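PDB 2WA2: Non-structural protein 5 from Modoc virus, which probably methylates the cap of viral RNA at the guanine N7 and ribose 2'-O positions, using S-adenosylmethionine as methyl donor. Local coordinates for residues S178-L181 against E182-G186; I235-I239 against M240-T244. The protein carries 4 engineered substitutions. All coordinates share one frame; numbering follows the deposited sequence.

Contact 1. Residues S178-L181 against E182-G186; sequences SRWL and EYNQG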
loop_
_atom_site.group_PDB
_atom_site.type_symbol
_atom_site.label_atom_id
_atom_site.label_comp_id
_atom_site.label_asym_id
_atom_site.label_seq_id
_atom_site.Cartn_x
_atom_site.Cartn_y
_atom_site.Cartn_z
ATOM N N SER A 178 -6.178 -8.974 -7.175
ATOM C CA SER A 178 -6.054 -9.809 -8.392
ATOM C C SER A 178 -7.360 -9.861 -9.205
ATOM O O SER A 178 -7.324 -9.825 -10.435
ATOM C CB SER A 178 -5.532 -11.212 -8.076
ATOM O OG SER A 178 -4.174 -11.104 -7.680
ATOM N N ARG A 179 -8.502 -9.904 -8.512
ATOM C CA ARG A 179 -9.803 -9.890 -9.188
ATOM C C ARG A 179 -10.032 -8.576 -9.931
ATOM O O ARG A 179 -10.543 -8.559 -11.072
ATOM C CB ARG A 179 -10.936 -10.136 -8.185
ATOM C CG ARG A 179 -10.925 -11.539 -7.623
ATOM C CD ARG A 179 -11.887 -11.644 -6.464
ATOM N NE ARG A 179 -11.659 -12.882 -5.729
ATOM C CZ ARG A 179 -11.732 -12.995 -4.405
ATOM N NH1 ARG A 179 -12.027 -11.934 -3.650
ATOM N NH2 ARG A 179 -11.501 -14.179 -3.845
ATOM N N TRP A 180 -9.656 -7.474 -9.305
ATOM C CA TRP A 180 -9.749 -6.173 -9.959
ATOM C C TRP A 180 -8.858 -6.083 -11.207
ATOM O O TRP A 180 -9.289 -5.572 -12.244
ATOM C CB TRP A 180 -9.419 -5.056 -8.980
ATOM C CG TRP A 180 -10.557 -4.812 -7.984
ATOM C CD1 TRP A 180 -10.831 -5.499 -6.824
ATOM C CD2 TRP A 180 -11.562 -3.803 -8.100
ATOM N NE1 TRP A 180 -11.962 -4.964 -6.209
ATOM C CE2 TRP A 180 -12.421 -3.919 -6.967
ATOM C CE3 TRP A 180 -11.824 -2.813 -9.053
ATOM C CZ2 TRP A 180 -13.514 -3.061 -6.762
ATOM C CZ3 TRP A 180 -12.916 -1.965 -8.852
ATOM C CH2 TRP A 180 -13.750 -2.107 -7.715
ATOM N N LEU A 181 -7.626 -6.569 -11.093
ATOM C CA LEU A 181 -6.666 -6.542 -12.192
ATOM C C LEU A 181 -7.083 -7.462 -13.346
ATOM O O LEU A 181 -6.861 -7.135 -14.514
ATOM C CB LEU A 181 -5.265 -6.937 -11.679
ATOM C CG LEU A 181 -4.675 -5.996 -10.618
ATOM C CD1 LEU A 181 -3.182 -6.231 -10.333
ATOM C CD2 LEU A 181 -4.931 -4.516 -10.881
ATOM N N GLU A 182 -7.647 -8.613 -13.006
ATOM C CA GLU A 182 -8.211 -9.559 -13.981
ATOM C C GLU A 182 -9.368 -8.908 -14.730
ATOM O O GLU A 182 -9.417 -8.994 -15.950
ATOM C CB GLU A 182 -8.688 -10.832 -13.272
ATOM C CG GLU A 182 -9.032 -12.038 -14.149
ATOM C CD GLU A 182 -9.081 -13.337 -13.328
ATOM O OE1 GLU A 182 -8.682 -13.301 -12.129
ATOM O OE2 GLU A 182 -9.511 -14.396 -13.864
ATOM N N TYR A 183 -10.255 -8.221 -13.998
ATOM C CA TYR A 183 -11.411 -7.552 -14.592
ATOM C C TYR A 183 -11.010 -6.362 -15.478
ATOM O O TYR A 183 -11.626 -6.126 -16.522
ATOM C CB TYR A 183 -12.394 -7.109 -13.495
ATOM C CG TYR A 183 -13.734 -6.589 -13.991
ATOM C CD1 TYR A 183 -14.845 -7.436 -14.090
ATOM C CD2 TYR A 183 -13.904 -5.240 -14.342
ATOM C CE1 TYR A 183 -16.091 -6.956 -14.542
ATOM C CE2 TYR A 183 -15.141 -4.756 -14.800
ATOM C CZ TYR A 183 -16.222 -5.622 -14.898
ATOM O OH TYR A 183 -17.441 -5.150 -15.361
ATOM N N ASN A 184 -9.976 -5.629 -15.073
ATOM C CA ASN A 184 -9.572 -4.420 -15.763
ATOM C C ASN A 184 -8.226 -4.596 -16.449
ATOM O O ASN A 184 -7.234 -4.014 -16.031
ATOM C CB ASN A 184 -9.516 -3.240 -14.790
ATOM C CG ASN A 184 -10.871 -2.861 -14.266
ATOM O OD1 ASN A 184 -11.725 -2.407 -15.020
ATOM N ND2 ASN A 184 -11.078 -3.036 -12.957
ATOM N N GLN A 185 -8.215 -5.419 -17.499
ATOM C CA GLN A 185 -7.023 -5.677 -18.312
ATOM C C GLN A 185 -6.226 -4.404 -18.595
ATOM O O GLN A 185 -6.754 -3.436 -19.151
ATOM C CB GLN A 185 -7.427 -6.359 -19.625
ATOM C CG GLN A 185 -8.041 -7.748 -19.425
ATOM C CD GLN A 185 -7.533 -8.746 -20.445
ATOM O OE1 GLN A 185 -8.197 -9.023 -21.458
ATOM N NE2 GLN A 185 -6.331 -9.271 -20.204
ATOM N N GLY A 186 -4.976 -4.384 -18.145
ATOM C CA GLY A 186 -4.078 -3.270 -18.423
ATOM C C GLY A 186 -4.169 -2.044 -17.542
ATOM O O GLY A 186 -3.471 -1.045 -17.783
HETATM O O HOH W 1 -4.734 -6.226 -15.717
#
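Trp-180 and Asn-184 meet on the buried side of the last helical turn, where the carbonyl oxygen of Trp-180 takes two bonds from a single residue. The backbone N of Asn-184 donates to Trp-180 O at 2.9 Å, and Asn-184 ND2 adds a weak bond to the same Trp-180 O at 3.2 Å. With chi1 at -67°, the amide of Asn-184 swings back beside its own backbone N, which brings ND2 within weak bonding distance of that oxygen. Amide and indole then run alongside each other in the same direction, their planes 29° apart and Trp-180 CE3 4.0 Å from Asn-184 ND2. The amide is held at both ends, since OD1 accepts from Ala-149 N and ND2 also donates to Phe-147 O. Phe-147 further meets the indole edge-to-face, while Val-87 and Leu-89 of strand 86-89 touch it too. This is the C-terminal end of helix 163-183, the crossover helix of the beta-alpha-beta unit between strands 151-154 and 188-193 in the Rossmann-like methyltransferase fold. Asn-184 is where helical backbone angles stop. Before it, Glu-182 N bonds to Ser-178 O at 2.9 Å and Tyr-183 N to Arg-179 O at 3.0 Å, both ordinary helical bonds. The solvent side is looser: Arg-179 is exposed and its side chain makes no close contact with residues 182-186, and Tyr-183 touches the preceding turn through its CB, 3.4 Å from Arg-179 O. Glu-182, extended beyond CG, reaches a salt bridge with Arg-211 of helix 199-212. Past the helix end a water takes over, donating to Leu-181 O at 2.6 Å and accepting from Gly-186 N at 3.1 Å.

Contact 2. Residues I235-I239 against M240-T244; sequences IKNNI and MGNVT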
loop_
_atom_site.group_PDB
_atom_site.type_symbol
_atom_site.label_atom_id
_atom_site.label_comp_id
_atom_site.label_asym_id
_atom_site.label_seq_id
_atom_site.Cartn_x
_atom_site.Cartn_y
_atom_site.Cartn_z
ATOM N N ILE A 235 6.634 0.462 -12.346
ATOM C CA ILE A 235 8.021 0.039 -12.173
ATOM C C ILE A 235 8.060 -1.484 -12.246
ATOM O O ILE A 235 7.282 -2.147 -11.565
ATOM C CB ILE A 235 8.607 0.601 -10.848
ATOM C CG1 ILE A 235 8.624 2.135 -10.922
ATOM C CG2 ILE A 235 10.029 0.005 -10.542
ATOM C CD1 ILE A 235 8.863 2.877 -9.609
ATOM N N LYS A 236 8.939 -2.033 -13.082
ATOM C CA LYS A 236 9.078 -3.478 -13.223
ATOM C C LYS A 236 10.418 -3.915 -12.636
ATOM O O LYS A 236 11.466 -3.559 -13.173
ATOM C CB LYS A 236 9.012 -3.887 -14.696
ATOM C CG LYS A 236 7.641 -3.782 -15.302
ATOM C CD LYS A 236 7.719 -4.006 -16.810
ATOM C CE LYS A 236 6.583 -4.910 -17.271
ATOM N NZ LYS A 236 6.811 -6.345 -16.941
ATOM N N ASN A 237 10.394 -4.633 -11.514
ATOM C CA ASN A 237 11.638 -4.964 -10.826
ATOM C C ASN A 237 11.666 -6.354 -10.241
ATOM O O ASN A 237 10.752 -7.168 -10.451
ATOM C CB ASN A 237 12.037 -3.883 -9.796
ATOM C CG ASN A 237 11.061 -3.796 -8.622
ATOM O OD1 ASN A 237 10.114 -4.576 -8.547
ATOM N ND2 ASN A 237 11.305 -2.857 -7.696
ATOM N N ASN A 238 12.780 -6.646 -9.590
ATOM C CA ASN A 238 13.049 -7.909 -8.954
ATOM C C ASN A 238 12.446 -7.863 -7.542
ATOM O O ASN A 238 13.048 -7.317 -6.607
ATOM C CB ASN A 238 14.576 -8.092 -8.918
ATOM C CG ASN A 238 15.012 -9.269 -8.103
ATOM O OD1 ASN A 238 14.202 -10.081 -7.648
ATOM N ND2 ASN A 238 16.322 -9.381 -7.914
ATOM N N ILE A 239 11.233 -8.387 -7.434
ATOM C CA ILE A 239 10.457 -8.316 -6.176
ATOM C C ILE A 239 11.220 -8.876 -4.953
ATOM O O ILE A 239 11.444 -8.143 -3.970
ATOM C CB ILE A 239 9.071 -8.969 -6.370
ATOM C CG1 ILE A 239 8.205 -8.123 -7.331
ATOM C CG2 ILE A 239 8.333 -9.151 -5.008
ATOM C CD1 ILE A 239 6.880 -8.823 -7.732
ATOM N N MET A 240 11.642 -10.143 -5.034
ATOM C CA MET A 240 12.281 -10.860 -3.901
ATOM C C MET A 240 13.555 -10.141 -3.456
ATOM O O MET A 240 13.777 -9.951 -2.252
ATOM C CB MET A 240 12.581 -12.337 -4.275
ATOM C CG MET A 240 11.337 -13.185 -4.580
ATOM S SD MET A 240 11.671 -14.815 -5.320
ATOM C CE MET A 240 12.059 -15.725 -3.800
ATOM N N GLY A 241 14.361 -9.713 -4.434
ATOM C CA GLY A 241 15.581 -8.951 -4.191
ATOM C C GLY A 241 15.355 -7.613 -3.511
ATOM O O GLY A 241 16.102 -7.235 -2.615
ATOM N N ASN A 242 14.305 -6.905 -3.925
ATOM C CA ASN A 242 13.948 -5.646 -3.320
ATOM C C ASN A 242 13.498 -5.851 -1.891
ATOM O O ASN A 242 13.856 -5.072 -1.015
ATOM C CB ASN A 242 12.853 -4.944 -4.104
ATOM C CG ASN A 242 13.365 -3.764 -4.843
ATOM O OD1 ASN A 242 13.472 -3.797 -6.078
ATOM N ND2 ASN A 242 13.733 -2.711 -4.105
ATOM N N VAL A 243 12.705 -6.892 -1.661
ATOM C CA VAL A 243 12.244 -7.192 -0.274
ATOM C C VAL A 243 13.443 -7.450 0.649
ATOM O O VAL A 243 13.536 -6.896 1.731
ATOM C CB VAL A 243 11.281 -8.409 -0.248
ATOM C CG1 VAL A 243 11.001 -8.838 1.200
ATOM C CG2 VAL A 243 9.974 -8.050 -0.965
ATOM N N THR A 244 14.373 -8.277 0.175
ATOM C CA THR A 244 15.551 -8.647 0.965
ATOM C C THR A 244 16.404 -7.408 1.243
ATOM O O THR A 244 16.922 -7.220 2.351
ATOM C CB THR A 244 16.384 -9.768 0.252
ATOM O OG1 THR A 244 15.614 -10.977 0.244
ATOM C CG2 THR A 244 17.660 -10.046 1.029
HETATM O O HOH W 2 12.184 -11.854 -7.379
#
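Asn-238 OD1 is gripped from two directions at the start of helix 239-254: Gly-241 N donates a weak but fairly straight bond to it at 3.2 Å, and a water donates to Asn-238 OD1 at 2.7 Å. That water accepts in turn from Met-240 N at 3.0 Å, so the cap serves one of the first amides directly and another through solvent. The side chain reaches forward because its CG lies opposite the backbone N (chi1 171°), beside the carbonyl carbon that leads into the helix. Gly-241 CA lies 3.8 Å from Asn-238 ND2, so the amide packs directly on the glycine backbone. Asn-238 is thus the N-cap, joining the loop after strand 229-232 to the helix, whose first turn is closed by Asn-242 N to Asn-238 O at 3.0 Å and by Val-243 N to Ile-239 O at 2.9 Å. Across from the cap, the side chains of Asn-237 and Asn-242 cross at about a right angle, their amide planes turned 37° from each other. Asn-237 ND2 approaches Asn-242 OD1 to 2.9 Å, but the angle is too poor for a hydrogen bond. ND2 finds its hydrogen bond outside residues 235-244, and OD1 accepts from Leu-216 N of strand 215-217, while the carbonyl oxygen of Asn-237 accepts from Gln-209 NE2. Ile-239 and Val-243 form the apolar side of the turn. Their CG2 methyls stand 4.5 Å apart, Ile-239 CG2 to Val-243 CG2, and both side chains rest on Leu-216, with Met-206 and Leu-202 of helix 199-212 also touching Ile-239 and Val-243 respectively.

Overall arrangement
Along the chain, contact 1 closes before contact 2 opens, and they do not touch: their centres are 21 Å apart and their nearest atoms about 11 Å. One is the ending of helix 163-183, just ahead of strand 188-193; the other is the beginning of helix 239-254, reached after strand 229-232. Those two strands are antiparallel neighbours in the mixed seven-stranded sheet. Helix 199-212 is common to both, receiving Ser-178 and Leu-181 from contact 1 and Ile-239, Met-240 and Val-243 from contact 2, so it connects a helix exit with a helix entry. The side chain of Trp-180 in contact 1 lies about 10 Å from the bound S-adenosylmethionine.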